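Local coordinates for protein thiaminase-I (Naegleria gruberi, PDB 4HCW) that is an enzyme of the thiaminase family, a single-chain mixed alpha/beta protein whose two-lobed architecture resembles that of periplasmic binding proteins, at residues 98-103 against 324-329; 165-170 against 257-262; 65-70 against 114-119; 89-92 against 96-99; 310-313 against 318-321. All coordinates share one frame; numbering follows the deposited sequence.

How the contacts relate
Contacts 1, 3 and 4 are joined by direct packing around strand 110-125 and helix 99-105. Leu118 of contact 3 meets Phe326 and Phe100 of contact 1 through CD1, at 3.6 Å from Phe326 CE2. Contact 4 shares His98 and Ser99 with contact 1 and meets contact 3 where Leu97 CD1 lies 3.6 Å from Pro115 CG. Contact 2 enters the same sheet through strand 260-267: Tyr261 pairs with Cys119 of contact 3 along the backbone, and Val260 CG2 packs on Phe100 CD1 of contact 1 at 3.9 Å. Contact 5 adjoins contact 1 on helix 317-328, their centres about 14 Å apart, but is remote from contact 2, at about 24 Å between centres.

Contact 1. Residues 98-103 against 324-329; sequences HSFVSS and QQFDAK
His98, Phe100 and Phe326 form a largely buried aromatic cluster where the start of helix 99-105 meets the last turn of helix 317-328. Phe326 directs a ring edge toward the face of the His98 imidazole, an edge-to-face pair with centroids 5.9 Å apart and planes at 74°. The imidazole rim also runs along the base of Phe326, NE2 lying 3.4 Å from its CB and CD2 3.3 Å from its carbonyl O, which sits at the ring edge. Phe100 reaches the cluster from the first turn of its helix: its CG stands between the backbone N and the carbonyl carbon (chi1 54°), and its CZ comes 3.8 Å from CD1 of Phe326. The two phenyl rings meet obliquely, while CB of His98 covers one face of the Phe100 ring toward its rim. Behind the cluster, Leu118 and Phe122 of strand 110-125 pack on Phe326. At the more exposed side His98 NE2 donates a weak hydrogen bond to Asp327 OD1, 3.0 Å long with an N-H...O angle of 124°; the imidazole and carboxylate planes are nearly parallel. The chemistry implies that aromatic and carbon packing carries this junction, with a single, poorly aligned polar link at its margin.

Contact 2. Residues 165-170 against 257-262; sequences YQQLLQ and KPYVYT
Gln167, on the last turns of helix 158-169, lays its aliphatic part over the ring of Tyr259 and its amide over the root of that side chain. Its CB begins above the outer part of the ring, 3.9 Å from Tyr259 CE1. The next carbon, CG, stands over the ring centre: it is 3.5 Å from the centroid and only 10° off the ring normal, a well-centred CH-pi contact. Because the chain then runs extended (chi2 -175°), the amide continues on the same side toward the base of the tyrosine. CD lies 3.4 Å from Tyr259 CG, OE1 reaches Tyr259 CB at 3.4 Å, and NE2 stays 3.6 Å from that same CB. The amide plane is only 20° from that of the ring and stacks in a displaced way, over Tyr259 CG and CB, and the two side chains run past each other in opposite directions. Beyond its tip, NE2 approaches Tyr261 OH no closer than 4.0 Å. Val177 of strand 176-179 and Arg334 also touch Tyr259, and Thr254 touches Gln167, while the backbone O of Tyr259 receives Ser120 OG. The contact thereby joins helix 158-169 to the segment 257-262, which runs into the mixed sheet. No hydrogen bond crosses between the two segments, consistent with face-on CH-pi contact and amide-ring packing carrying this contact.

Contact 3. Residues 65-70 against 114-119; sequences VFSTDS and FPQYLC
Ser67 and Gln116 meet because both side chains leave their strands in the same rotameric sense: OG of Ser67 lies opposite the backbone N (chi1 -178°), and CG of Gln116 does likewise (chi1 177°). Beyond CG the glutamine stays extended, which carries its amide well out from strand 110-125 until OE1 arrives at the serine. Ser67 OG donates a hydrogen bond of 3.0 Å to Gln116 OE1, approaching at a wide C=O...O angle of 153° but from somewhat above the carbonyl plane. Ser67 CB follows at 3.5 Å from the same oxygen. Ser67 and Gln116 are the only residues that touch between the two segments, and their CA atoms, the nearest across the contact, remain 7.9 Å apart. Along the glutamine, CG is held 3.5 Å above the plane of the Tyr117 ring and over its centre, so the glutamine arm passes over the face of the neighbouring ring. Both ends of the bridge are buried. Leu265 touches Ser67 as well as Gln116, and Leu287 of helix 275-288 packs on the glutamine. Buried in this way, the amide oxygen has its hydrogen bonding met at least in part by the hydroxyl. Strand 260-267 pairs antiparallel with both 65-69 and 110-125, so the bond spans the strand between them on one face of the mixed sheet. On strand 110-125 it starts at a classic beta bulge, where Gln116 and Tyr117 together face the single residue Asp263.

Contact 4. Residues 89-92 against 96-99; sequences LVRG and DLHS
The connection from helix 87-94 to helix 99-105 is a tight surface loop into which Arg91 reaches, meeting Asp96 edge-on and Leu97 with one face. The arginine bends at its second torsion (chi2 -69°) and is extended thereafter, so that the guanidinium leads with NH2 into the loop. There NH2 lies 3.4 Å from Asp96 CA, which sits at the edge of the guanidinium and in its plane, while Leu97 CG is over one face. The carboxylate of Asp96 supplies charge at longer range, OD1 being 3.9 Å from Arg91 NH2 in a long salt bridge. NH2 also approaches Leu97 N, but both are donors and no hydrogen bond joins them. This helix-loop-helix unit places His98 at the N-cap of the second helix, and Leu97, one residue earlier, turns its side chain toward helix 87-94. Its CB is 4.1 Å from Arg91 NH2. Outside the two segments, Arg91 NH2 makes a weak hydrogen bond to Gly95 O, and NE forms a long, weak ion pair with Glu87. On the sheet side, Pro115 of strand 110-125 touches Leu97, and Val111 and Phe114 touch Val90.

Contact 5. Residues 310-313 against 318-321; sequences AHLA and FYAQ
Leu312 packs over the ring of Tyr319 in a helix-loop-helix connection, where helix 306-313 is followed within a few residues by helix 317-328. The two side chains lie alongside each other and point the same way. CB of Leu312 stands over one face of the ring, 3.8 Å from its centroid and 17° off the normal, a CH-pi contact displaced toward the rim. Farther out, CD1 takes over and comes 3.5 Å from Tyr319 CE2, so the leucine follows the ring from its base toward the hydroxyl end. The tyrosine root is held close to the first helix as well: its CB is 3.6 Å from Leu312 O. Next to this pair the backbones themselves approach, the CA atoms of Ala313 and Ala320 being 4.8 Å apart. The small side chains permit this closeness, with Ala313 CB 4.2 Å from Ala320 CA and 4.3 Å from Tyr319 CB. Around this first shell, Pro303 of strand 302-303 touches both Leu312 and Tyr319. Leu300 and Leu302 add to the tyrosine's surroundings, and Asp294 of helix 290-298 touches Leu312. At the far end of the ring, the buried side chain is fixed by a hydrogen bond from Tyr319 OH to the backbone O of Thr301.

Contact 1. Residues 98-103 against 324-329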
# COMPACT_ATOMS: atom_id res chain seq x y z
N HIS A 98 -1.51 11.02 9.66
CA HIS A 98 -1.16 10.21 10.82
C HIS A 98 0.34 10.28 11.05
O HIS A 98 1.09 10.74 10.20
CB HIS A 98 -1.60 8.76 10.63
CG HIS A 98 -3.08 8.57 10.75
ND1 HIS A 98 -3.98 9.05 9.82
CD2 HIS A 98 -3.82 7.94 11.69
CE1 HIS A 98 -5.21 8.72 10.18
NE2 HIS A 98 -5.14 8.05 11.31
N SER A 99 0.78 9.81 12.22
CA SER A 99 2.20 9.83 12.56
C SER A 99 3.01 8.94 11.61
O SER A 99 4.08 9.33 11.16
CB SER A 99 2.41 9.38 14.01
OG SER A 99 1.92 8.07 14.22
N PHE A 100 2.48 7.76 11.31
CA PHE A 100 3.18 6.82 10.44
C PHE A 100 3.13 7.23 8.97
O PHE A 100 4.07 6.97 8.21
CB PHE A 100 2.63 5.40 10.61
CG PHE A 100 1.14 5.29 10.44
CD1 PHE A 100 0.58 5.05 9.20
CD2 PHE A 100 0.29 5.42 11.53
CE1 PHE A 100 -0.79 4.94 9.04
CE2 PHE A 100 -1.08 5.31 11.38
CZ PHE A 100 -1.62 5.07 10.13
N VAL A 101 2.04 7.88 8.57
CA VAL A 101 1.89 8.36 7.20
C VAL A 101 2.92 9.44 6.88
O VAL A 101 3.58 9.41 5.85
CB VAL A 101 0.48 8.91 6.93
CG1 VAL A 101 0.41 9.60 5.58
CG2 VAL A 101 -0.55 7.79 7.02
N SER A 102 3.06 10.40 7.80
CA SER A 102 4.01 11.49 7.63
C SER A 102 5.45 10.98 7.75
O SER A 102 6.36 11.50 7.10
CB SER A 102 3.75 12.60 8.64
OG SER A 102 3.74 12.09 9.97
N SER A 103 5.65 9.97 8.59
CA SER A 103 6.98 9.40 8.80
C SER A 103 7.44 8.64 7.56
O SER A 103 8.63 8.63 7.24
CB SER A 103 6.98 8.47 10.01
OG SER A 103 6.67 9.17 11.20
N GLN A 324 -10.98 4.31 12.64
CA GLN A 324 -10.84 4.01 14.06
C GLN A 324 -9.56 3.21 14.29
O GLN A 324 -8.88 3.38 15.31
CB GLN A 324 -12.06 3.24 14.56
CG GLN A 324 -12.00 2.82 16.02
CD GLN A 324 -11.38 1.45 16.23
OE1 GLN A 324 -11.20 0.69 15.28
NE2 GLN A 324 -11.05 1.14 17.48
N GLN A 325 -9.24 2.34 13.34
CA GLN A 325 -8.08 1.47 13.44
C GLN A 325 -6.78 2.27 13.37
O GLN A 325 -5.88 2.06 14.18
CB GLN A 325 -8.11 0.43 12.31
CG GLN A 325 -7.49 -0.90 12.68
CD GLN A 325 -8.44 -1.79 13.46
OE1 GLN A 325 -8.02 -2.77 14.08
NE2 GLN A 325 -9.72 -1.44 13.45
N PHE A 326 -6.70 3.18 12.41
CA PHE A 326 -5.50 3.98 12.21
C PHE A 326 -5.25 4.95 13.37
O PHE A 326 -4.11 5.33 13.63
CB PHE A 326 -5.58 4.75 10.89
CG PHE A 326 -5.43 3.89 9.67
CD1 PHE A 326 -4.61 2.78 9.69
CD2 PHE A 326 -6.12 4.19 8.50
CE1 PHE A 326 -4.46 1.98 8.57
CE2 PHE A 326 -5.98 3.39 7.38
CZ PHE A 326 -5.15 2.29 7.41
N ASP A 327 -6.32 5.34 14.05
CA ASP A 327 -6.22 6.27 15.17
C ASP A 327 -5.83 5.57 16.47
O ASP A 327 -5.05 6.10 17.26
CB ASP A 327 -7.53 7.04 15.36
CG ASP A 327 -7.78 8.04 14.25
OD1 ASP A 327 -6.81 8.62 13.74
OD2 ASP A 327 -8.96 8.25 13.90
N ALA A 328 -6.37 4.37 16.67
CA ALA A 328 -6.11 3.61 17.88
C ALA A 328 -4.68 3.09 17.92
O ALA A 328 -4.04 3.07 18.97
CB ALA A 328 -7.10 2.46 18.01
N LYS A 329 -4.18 2.67 16.76
CA LYS A 329 -2.85 2.09 16.66
C LYS A 329 -1.89 3.03 15.94
O LYS A 329 -0.97 2.58 15.25
CB LYS A 329 -2.91 0.74 15.93
CG LYS A 329 -4.01 -0.17 16.45
CD LYS A 329 -4.08 -1.47 15.66
CE LYS A 329 -5.21 -2.35 16.17
NZ LYS A 329 -5.28 -3.65 15.45

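Contact 2. Residues 165-170 against 257-262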
# COMPACT_ATOMS: atom_id res chain seq x y z
N TYR A 165 9.04 -11.60 5.70
CA TYR A 165 10.29 -12.00 6.33
C TYR A 165 10.89 -10.84 7.12
O TYR A 165 11.31 -11.01 8.26
CB TYR A 165 11.29 -12.50 5.28
CG TYR A 165 12.64 -12.89 5.85
CD1 TYR A 165 12.85 -14.17 6.36
CD2 TYR A 165 13.69 -11.99 5.87
CE1 TYR A 165 14.08 -14.53 6.89
CE2 TYR A 165 14.92 -12.35 6.40
CZ TYR A 165 15.11 -13.62 6.90
OH TYR A 165 16.33 -13.97 7.42
N GLN A 166 10.93 -9.67 6.50
CA GLN A 166 11.51 -8.49 7.14
C GLN A 166 10.64 -7.97 8.28
O GLN A 166 11.15 -7.41 9.25
CB GLN A 166 11.76 -7.39 6.11
CG GLN A 166 12.75 -7.77 5.02
CD GLN A 166 14.15 -8.01 5.56
OE1 GLN A 166 14.53 -7.47 6.60
NE2 GLN A 166 14.92 -8.82 4.85
N GLN A 167 9.33 -8.16 8.16
CA GLN A 167 8.41 -7.73 9.21
C GLN A 167 8.56 -8.60 10.45
O GLN A 167 8.55 -8.10 11.58
CB GLN A 167 6.96 -7.76 8.72
CG GLN A 167 6.63 -6.71 7.67
CD GLN A 167 5.16 -6.71 7.30
OE1 GLN A 167 4.30 -7.01 8.13
NE2 GLN A 167 4.86 -6.39 6.05
N LEU A 168 8.69 -9.91 10.24
CA LEU A 168 8.91 -10.85 11.34
C LEU A 168 10.28 -10.62 11.96
O LEU A 168 10.46 -10.80 13.17
CB LEU A 168 8.82 -12.29 10.83
CG LEU A 168 7.46 -12.81 10.36
CD1 LEU A 168 7.64 -14.02 9.46
CD2 LEU A 168 6.59 -13.17 11.55
N LEU A 169 11.25 -10.23 11.14
CA LEU A 169 12.63 -10.08 11.57
C LEU A 169 12.88 -8.77 12.33
O LEU A 169 13.00 -8.77 13.55
CB LEU A 169 13.58 -10.19 10.38
CG LEU A 169 15.08 -10.08 10.65
CD1 LEU A 169 15.53 -11.14 11.64
CD2 LEU A 169 15.87 -10.18 9.35
N GLN A 170 12.96 -7.67 11.59
CA GLN A 170 13.31 -6.38 12.17
C GLN A 170 12.27 -5.84 13.15
O GLN A 170 11.09 -6.19 13.08
CB GLN A 170 13.57 -5.34 11.08
CG GLN A 170 15.00 -5.32 10.55
CD GLN A 170 15.27 -6.41 9.54
OE1 GLN A 170 16.42 -6.77 9.28
NE2 GLN A 170 14.21 -6.94 8.94
N LYS A 257 3.82 -5.95 15.63
CA LYS A 257 3.58 -4.65 15.01
C LYS A 257 2.90 -4.76 13.64
O LYS A 257 3.28 -5.58 12.82
CB LYS A 257 4.88 -3.87 14.88
CG LYS A 257 5.06 -2.76 15.91
CD LYS A 257 4.97 -3.29 17.33
CE LYS A 257 5.15 -2.18 18.35
NZ LYS A 257 5.02 -2.67 19.75
N PRO A 258 1.87 -3.91 13.41
CA PRO A 258 1.18 -3.83 12.12
C PRO A 258 1.96 -2.99 11.11
O PRO A 258 2.49 -1.94 11.46
CB PRO A 258 -0.13 -3.13 12.49
CG PRO A 258 0.21 -2.29 13.66
CD PRO A 258 1.24 -3.07 14.44
N TYR A 259 2.02 -3.47 9.87
CA TYR A 259 2.73 -2.76 8.81
C TYR A 259 1.77 -2.25 7.74
O TYR A 259 0.82 -2.94 7.36
CB TYR A 259 3.78 -3.66 8.17
CG TYR A 259 5.09 -3.71 8.93
CD1 TYR A 259 5.21 -4.42 10.11
CD2 TYR A 259 6.22 -3.06 8.44
CE1 TYR A 259 6.41 -4.47 10.80
CE2 TYR A 259 7.42 -3.10 9.12
CZ TYR A 259 7.51 -3.81 10.30
OH TYR A 259 8.70 -3.85 10.98
N VAL A 260 2.02 -1.03 7.26
CA VAL A 260 1.23 -0.47 6.17
C VAL A 260 2.13 0.04 5.05
O VAL A 260 3.31 0.31 5.26
CB VAL A 260 0.33 0.70 6.64
CG1 VAL A 260 -0.55 0.27 7.80
CG2 VAL A 260 1.17 1.91 7.01
N TYR A 261 1.55 0.17 3.86
CA TYR A 261 2.25 0.75 2.72
C TYR A 261 1.65 2.11 2.39
O TYR A 261 0.44 2.30 2.52
CB TYR A 261 2.15 -0.16 1.50
CG TYR A 261 2.65 -1.57 1.71
CD1 TYR A 261 4.01 -1.86 1.63
CD2 TYR A 261 1.77 -2.61 1.98
CE1 TYR A 261 4.47 -3.15 1.82
CE2 TYR A 261 2.23 -3.90 2.18
CZ TYR A 261 3.58 -4.17 2.09
OH TYR A 261 4.04 -5.45 2.28
N THR A 262 2.48 3.06 1.98
CA THR A 262 1.99 4.37 1.58
C THR A 262 2.55 4.79 0.23
O THR A 262 3.76 4.77 0.01
CB THR A 262 2.34 5.46 2.61
OG1 THR A 262 3.77 5.59 2.71
CG2 THR A 262 1.76 5.13 3.98

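Contact 3. Residues 65-70 against 114-119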
# COMPACT_ATOMS: atom_id res chain seq x y z
N VAL A 65 6.55 14.98 -11.95
CA VAL A 65 5.92 14.60 -10.69
C VAL A 65 5.43 13.16 -10.80
O VAL A 65 4.76 12.79 -11.76
CB VAL A 65 4.76 15.55 -10.32
CG1 VAL A 65 4.07 16.05 -11.57
CG2 VAL A 65 3.78 14.87 -9.38
N PHE A 66 5.77 12.34 -9.81
CA PHE A 66 5.48 10.91 -9.85
C PHE A 66 4.94 10.39 -8.53
O PHE A 66 5.22 10.95 -7.47
CB PHE A 66 6.74 10.14 -10.24
CG PHE A 66 7.93 10.45 -9.39
CD1 PHE A 66 8.16 9.76 -8.21
CD2 PHE A 66 8.83 11.44 -9.76
CE1 PHE A 66 9.25 10.05 -7.42
CE2 PHE A 66 9.92 11.74 -8.97
CZ PHE A 66 10.14 11.04 -7.80
N SER A 67 4.17 9.31 -8.60
CA SER A 67 3.69 8.63 -7.40
C SER A 67 4.45 7.32 -7.22
O SER A 67 4.42 6.45 -8.09
CB SER A 67 2.19 8.37 -7.50
OG SER A 67 1.71 7.75 -6.32
N THR A 68 5.12 7.19 -6.08
CA THR A 68 5.91 5.99 -5.81
C THR A 68 5.61 5.41 -4.43
O THR A 68 5.19 6.13 -3.52
CB THR A 68 7.42 6.28 -5.89
OG1 THR A 68 8.15 5.13 -5.46
CG2 THR A 68 7.78 7.46 -4.99
N ASP A 69 5.82 4.11 -4.29
CA ASP A 69 5.70 3.45 -3.00
C ASP A 69 6.82 3.98 -2.11
O ASP A 69 7.95 4.15 -2.56
CB ASP A 69 5.81 1.93 -3.16
CG ASP A 69 5.37 1.18 -1.92
OD1 ASP A 69 5.55 1.69 -0.79
OD2 ASP A 69 4.85 0.05 -2.07
N SER A 70 6.50 4.23 -0.85
CA SER A 70 7.48 4.76 0.09
C SER A 70 8.53 3.71 0.48
O SER A 70 9.51 4.03 1.15
CB SER A 70 6.79 5.31 1.34
OG SER A 70 5.97 4.33 1.95
N PHE A 114 4.15 14.25 -1.08
CA PHE A 114 2.79 14.30 -0.56
C PHE A 114 2.17 12.91 -0.56
O PHE A 114 2.02 12.30 -1.62
CB PHE A 114 1.92 15.23 -1.42
CG PHE A 114 2.55 16.56 -1.72
CD1 PHE A 114 3.34 16.72 -2.85
CD2 PHE A 114 2.35 17.64 -0.89
CE1 PHE A 114 3.92 17.94 -3.13
CE2 PHE A 114 2.92 18.87 -1.17
CZ PHE A 114 3.71 19.02 -2.29
N PRO A 115 1.83 12.40 0.63
CA PRO A 115 1.19 11.09 0.77
C PRO A 115 -0.13 11.03 0.01
O PRO A 115 -0.98 11.90 0.18
CB PRO A 115 0.94 10.98 2.27
CG PRO A 115 1.96 11.87 2.89
CD PRO A 115 2.10 13.02 1.94
N GLN A 116 -0.30 10.00 -0.82
CA GLN A 116 -1.50 9.87 -1.64
C GLN A 116 -2.38 8.70 -1.21
O GLN A 116 -3.54 8.89 -0.85
CB GLN A 116 -1.13 9.71 -3.12
CG GLN A 116 -2.32 9.50 -4.03
CD GLN A 116 -1.95 9.46 -5.50
OE1 GLN A 116 -0.77 9.34 -5.84
NE2 GLN A 116 -2.94 9.56 -6.37
N TYR A 117 -1.82 7.50 -1.24
CA TYR A 117 -2.58 6.29 -0.92
C TYR A 117 -2.07 5.61 0.34
O TYR A 117 -0.88 5.70 0.67
CB TYR A 117 -2.52 5.31 -2.09
CG TYR A 117 -3.16 5.82 -3.36
CD1 TYR A 117 -4.35 6.54 -3.33
CD2 TYR A 117 -2.57 5.60 -4.60
CE1 TYR A 117 -4.93 7.02 -4.48
CE2 TYR A 117 -3.15 6.07 -5.76
CZ TYR A 117 -4.33 6.78 -5.70
OH TYR A 117 -4.91 7.25 -6.86
N LEU A 118 -2.97 4.94 1.04
CA LEU A 118 -2.62 4.16 2.22
C LEU A 118 -3.02 2.71 1.97
O LEU A 118 -4.16 2.44 1.60
CB LEU A 118 -3.33 4.70 3.46
CG LEU A 118 -2.49 4.87 4.73
CD1 LEU A 118 -3.36 5.35 5.88
CD2 LEU A 118 -1.78 3.57 5.09
N CYS A 119 -2.09 1.79 2.18
CA CYS A 119 -2.33 0.39 1.85
C CYS A 119 -1.77 -0.54 2.93
O CYS A 119 -0.79 -0.21 3.59
CB CYS A 119 -1.71 0.06 0.49
SG CYS A 119 -2.44 -1.36 -0.33

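Contact 4. Residues 89-92 against 96-99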
# COMPACT_ATOMS: atom_id res chain seq x y z
N LEU A 89 4.21 23.41 3.12
CA LEU A 89 3.71 23.21 1.77
C LEU A 89 2.85 21.95 1.68
O LEU A 89 1.84 21.93 0.98
CB LEU A 89 4.87 23.13 0.77
CG LEU A 89 4.49 23.05 -0.71
CD1 LEU A 89 3.73 24.29 -1.14
CD2 LEU A 89 5.73 22.86 -1.57
N VAL A 90 3.26 20.91 2.40
CA VAL A 90 2.54 19.65 2.40
C VAL A 90 1.27 19.73 3.26
O VAL A 90 0.21 19.26 2.86
CB VAL A 90 3.43 18.50 2.91
CG1 VAL A 90 2.65 17.19 2.96
CG2 VAL A 90 4.66 18.35 2.04
N ARG A 91 1.40 20.33 4.44
CA ARG A 91 0.29 20.47 5.37
C ARG A 91 -0.83 21.34 4.80
O ARG A 91 -2.00 21.18 5.15
CB ARG A 91 0.76 21.04 6.70
CG ARG A 91 1.62 20.08 7.52
CD ARG A 91 0.81 18.91 8.04
NE ARG A 91 1.62 18.00 8.85
CZ ARG A 91 1.13 16.96 9.51
NH1 ARG A 91 1.94 16.18 10.22
NH2 ARG A 91 -0.17 16.69 9.47
N GLY A 92 -0.46 22.27 3.91
CA GLY A 92 -1.42 23.16 3.30
C GLY A 92 -2.17 22.51 2.15
O GLY A 92 -3.09 23.10 1.57
N ASP A 96 -4.11 17.17 7.76
CA ASP A 96 -3.54 16.38 8.86
C ASP A 96 -3.30 14.93 8.46
O ASP A 96 -4.19 14.25 7.95
CB ASP A 96 -4.44 16.45 10.09
CG ASP A 96 -4.41 17.81 10.76
OD1 ASP A 96 -3.39 18.52 10.62
OD2 ASP A 96 -5.41 18.18 11.41
N LEU A 97 -2.08 14.47 8.69
CA LEU A 97 -1.70 13.09 8.40
C LEU A 97 -1.46 12.35 9.71
O LEU A 97 -1.24 12.96 10.75
CB LEU A 97 -0.42 13.06 7.56
CG LEU A 97 -0.40 13.92 6.30
CD1 LEU A 97 1.01 13.97 5.72
CD2 LEU A 97 -1.39 13.39 5.27
N HIS A 98 -1.51 11.02 9.66
CA HIS A 98 -1.16 10.21 10.82
C HIS A 98 0.34 10.28 11.05
O HIS A 98 1.09 10.74 10.20
CB HIS A 98 -1.60 8.76 10.63
CG HIS A 98 -3.08 8.57 10.75
ND1 HIS A 98 -3.98 9.05 9.82
CD2 HIS A 98 -3.82 7.94 11.69
CE1 HIS A 98 -5.21 8.72 10.18
NE2 HIS A 98 -5.14 8.05 11.31
N SER A 99 0.78 9.81 12.22
CA SER A 99 2.20 9.83 12.56
C SER A 99 3.01 8.94 11.61
O SER A 99 4.08 9.33 11.16
CB SER A 99 2.41 9.38 14.01
OG SER A 99 1.92 8.07 14.22

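Contact 5. Residues 310-313 against 318-321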
# COMPACT_ATOMS: atom_id res chain seq x y z
N ALA A 310 -11.76 10.74 6.21
CA ALA A 310 -12.99 11.25 6.81
C ALA A 310 -14.09 11.40 5.77
O ALA A 310 -15.25 11.06 6.03
CB ALA A 310 -12.72 12.58 7.50
N HIS A 311 -13.72 11.90 4.59
CA HIS A 311 -14.67 12.11 3.51
C HIS A 311 -15.37 10.82 3.08
O HIS A 311 -16.55 10.82 2.75
CB HIS A 311 -13.97 12.74 2.30
CG HIS A 311 -14.84 12.87 1.09
ND1 HIS A 311 -15.77 13.87 0.94
CD2 HIS A 311 -14.92 12.11 -0.03
CE1 HIS A 311 -16.39 13.73 -0.21
NE2 HIS A 311 -15.89 12.67 -0.82
N LEU A 312 -14.62 9.72 3.08
CA LEU A 312 -15.16 8.44 2.63
C LEU A 312 -15.79 7.66 3.78
O LEU A 312 -16.53 6.70 3.55
CB LEU A 312 -14.07 7.61 1.95
CG LEU A 312 -13.50 8.24 0.68
CD1 LEU A 312 -12.42 7.36 0.06
CD2 LEU A 312 -14.61 8.51 -0.32
N ALA A 313 -15.50 8.07 5.01
CA ALA A 313 -16.04 7.41 6.19
C ALA A 313 -17.45 7.88 6.49
O ALA A 313 -18.18 7.24 7.25
CB ALA A 313 -15.13 7.64 7.39
N PHE A 318 -17.10 0.44 6.04
CA PHE A 318 -15.78 -0.12 5.81
C PHE A 318 -14.69 0.89 6.13
O PHE A 318 -13.77 0.61 6.90
CB PHE A 318 -15.65 -0.59 4.35
CG PHE A 318 -14.33 -1.22 4.02
CD1 PHE A 318 -14.12 -2.58 4.22
CD2 PHE A 318 -13.29 -0.46 3.51
CE1 PHE A 318 -12.91 -3.16 3.91
CE2 PHE A 318 -12.07 -1.04 3.21
CZ PHE A 318 -11.88 -2.39 3.41
N TYR A 319 -14.80 2.08 5.54
CA TYR A 319 -13.84 3.15 5.78
C TYR A 319 -13.88 3.63 7.23
O TYR A 319 -12.89 4.15 7.74
CB TYR A 319 -14.10 4.33 4.84
CG TYR A 319 -13.54 4.14 3.45
CD1 TYR A 319 -14.26 3.46 2.47
CD2 TYR A 319 -12.29 4.63 3.11
CE1 TYR A 319 -13.74 3.28 1.20
CE2 TYR A 319 -11.76 4.46 1.85
CZ TYR A 319 -12.50 3.79 0.89
OH TYR A 319 -11.98 3.61 -0.37
N ALA A 320 -15.02 3.45 7.88
CA ALA A 320 -15.20 3.88 9.26
C ALA A 320 -14.32 3.08 10.21
O ALA A 320 -13.68 3.64 11.10
CB ALA A 320 -16.66 3.78 9.66
N GLN A 321 -14.29 1.77 10.02
CA GLN A 321 -13.50 0.88 10.87
C GLN A 321 -12.01 1.16 10.73
O GLN A 321 -11.27 1.12 11.72
CB GLN A 321 -13.78 -0.58 10.53
CG GLN A 321 -15.23 -1.00 10.73
CD GLN A 321 -15.45 -2.47 10.44
OE1 GLN A 321 -14.50 -3.23 10.22
NE2 GLN A 321 -16.71 -2.89 10.44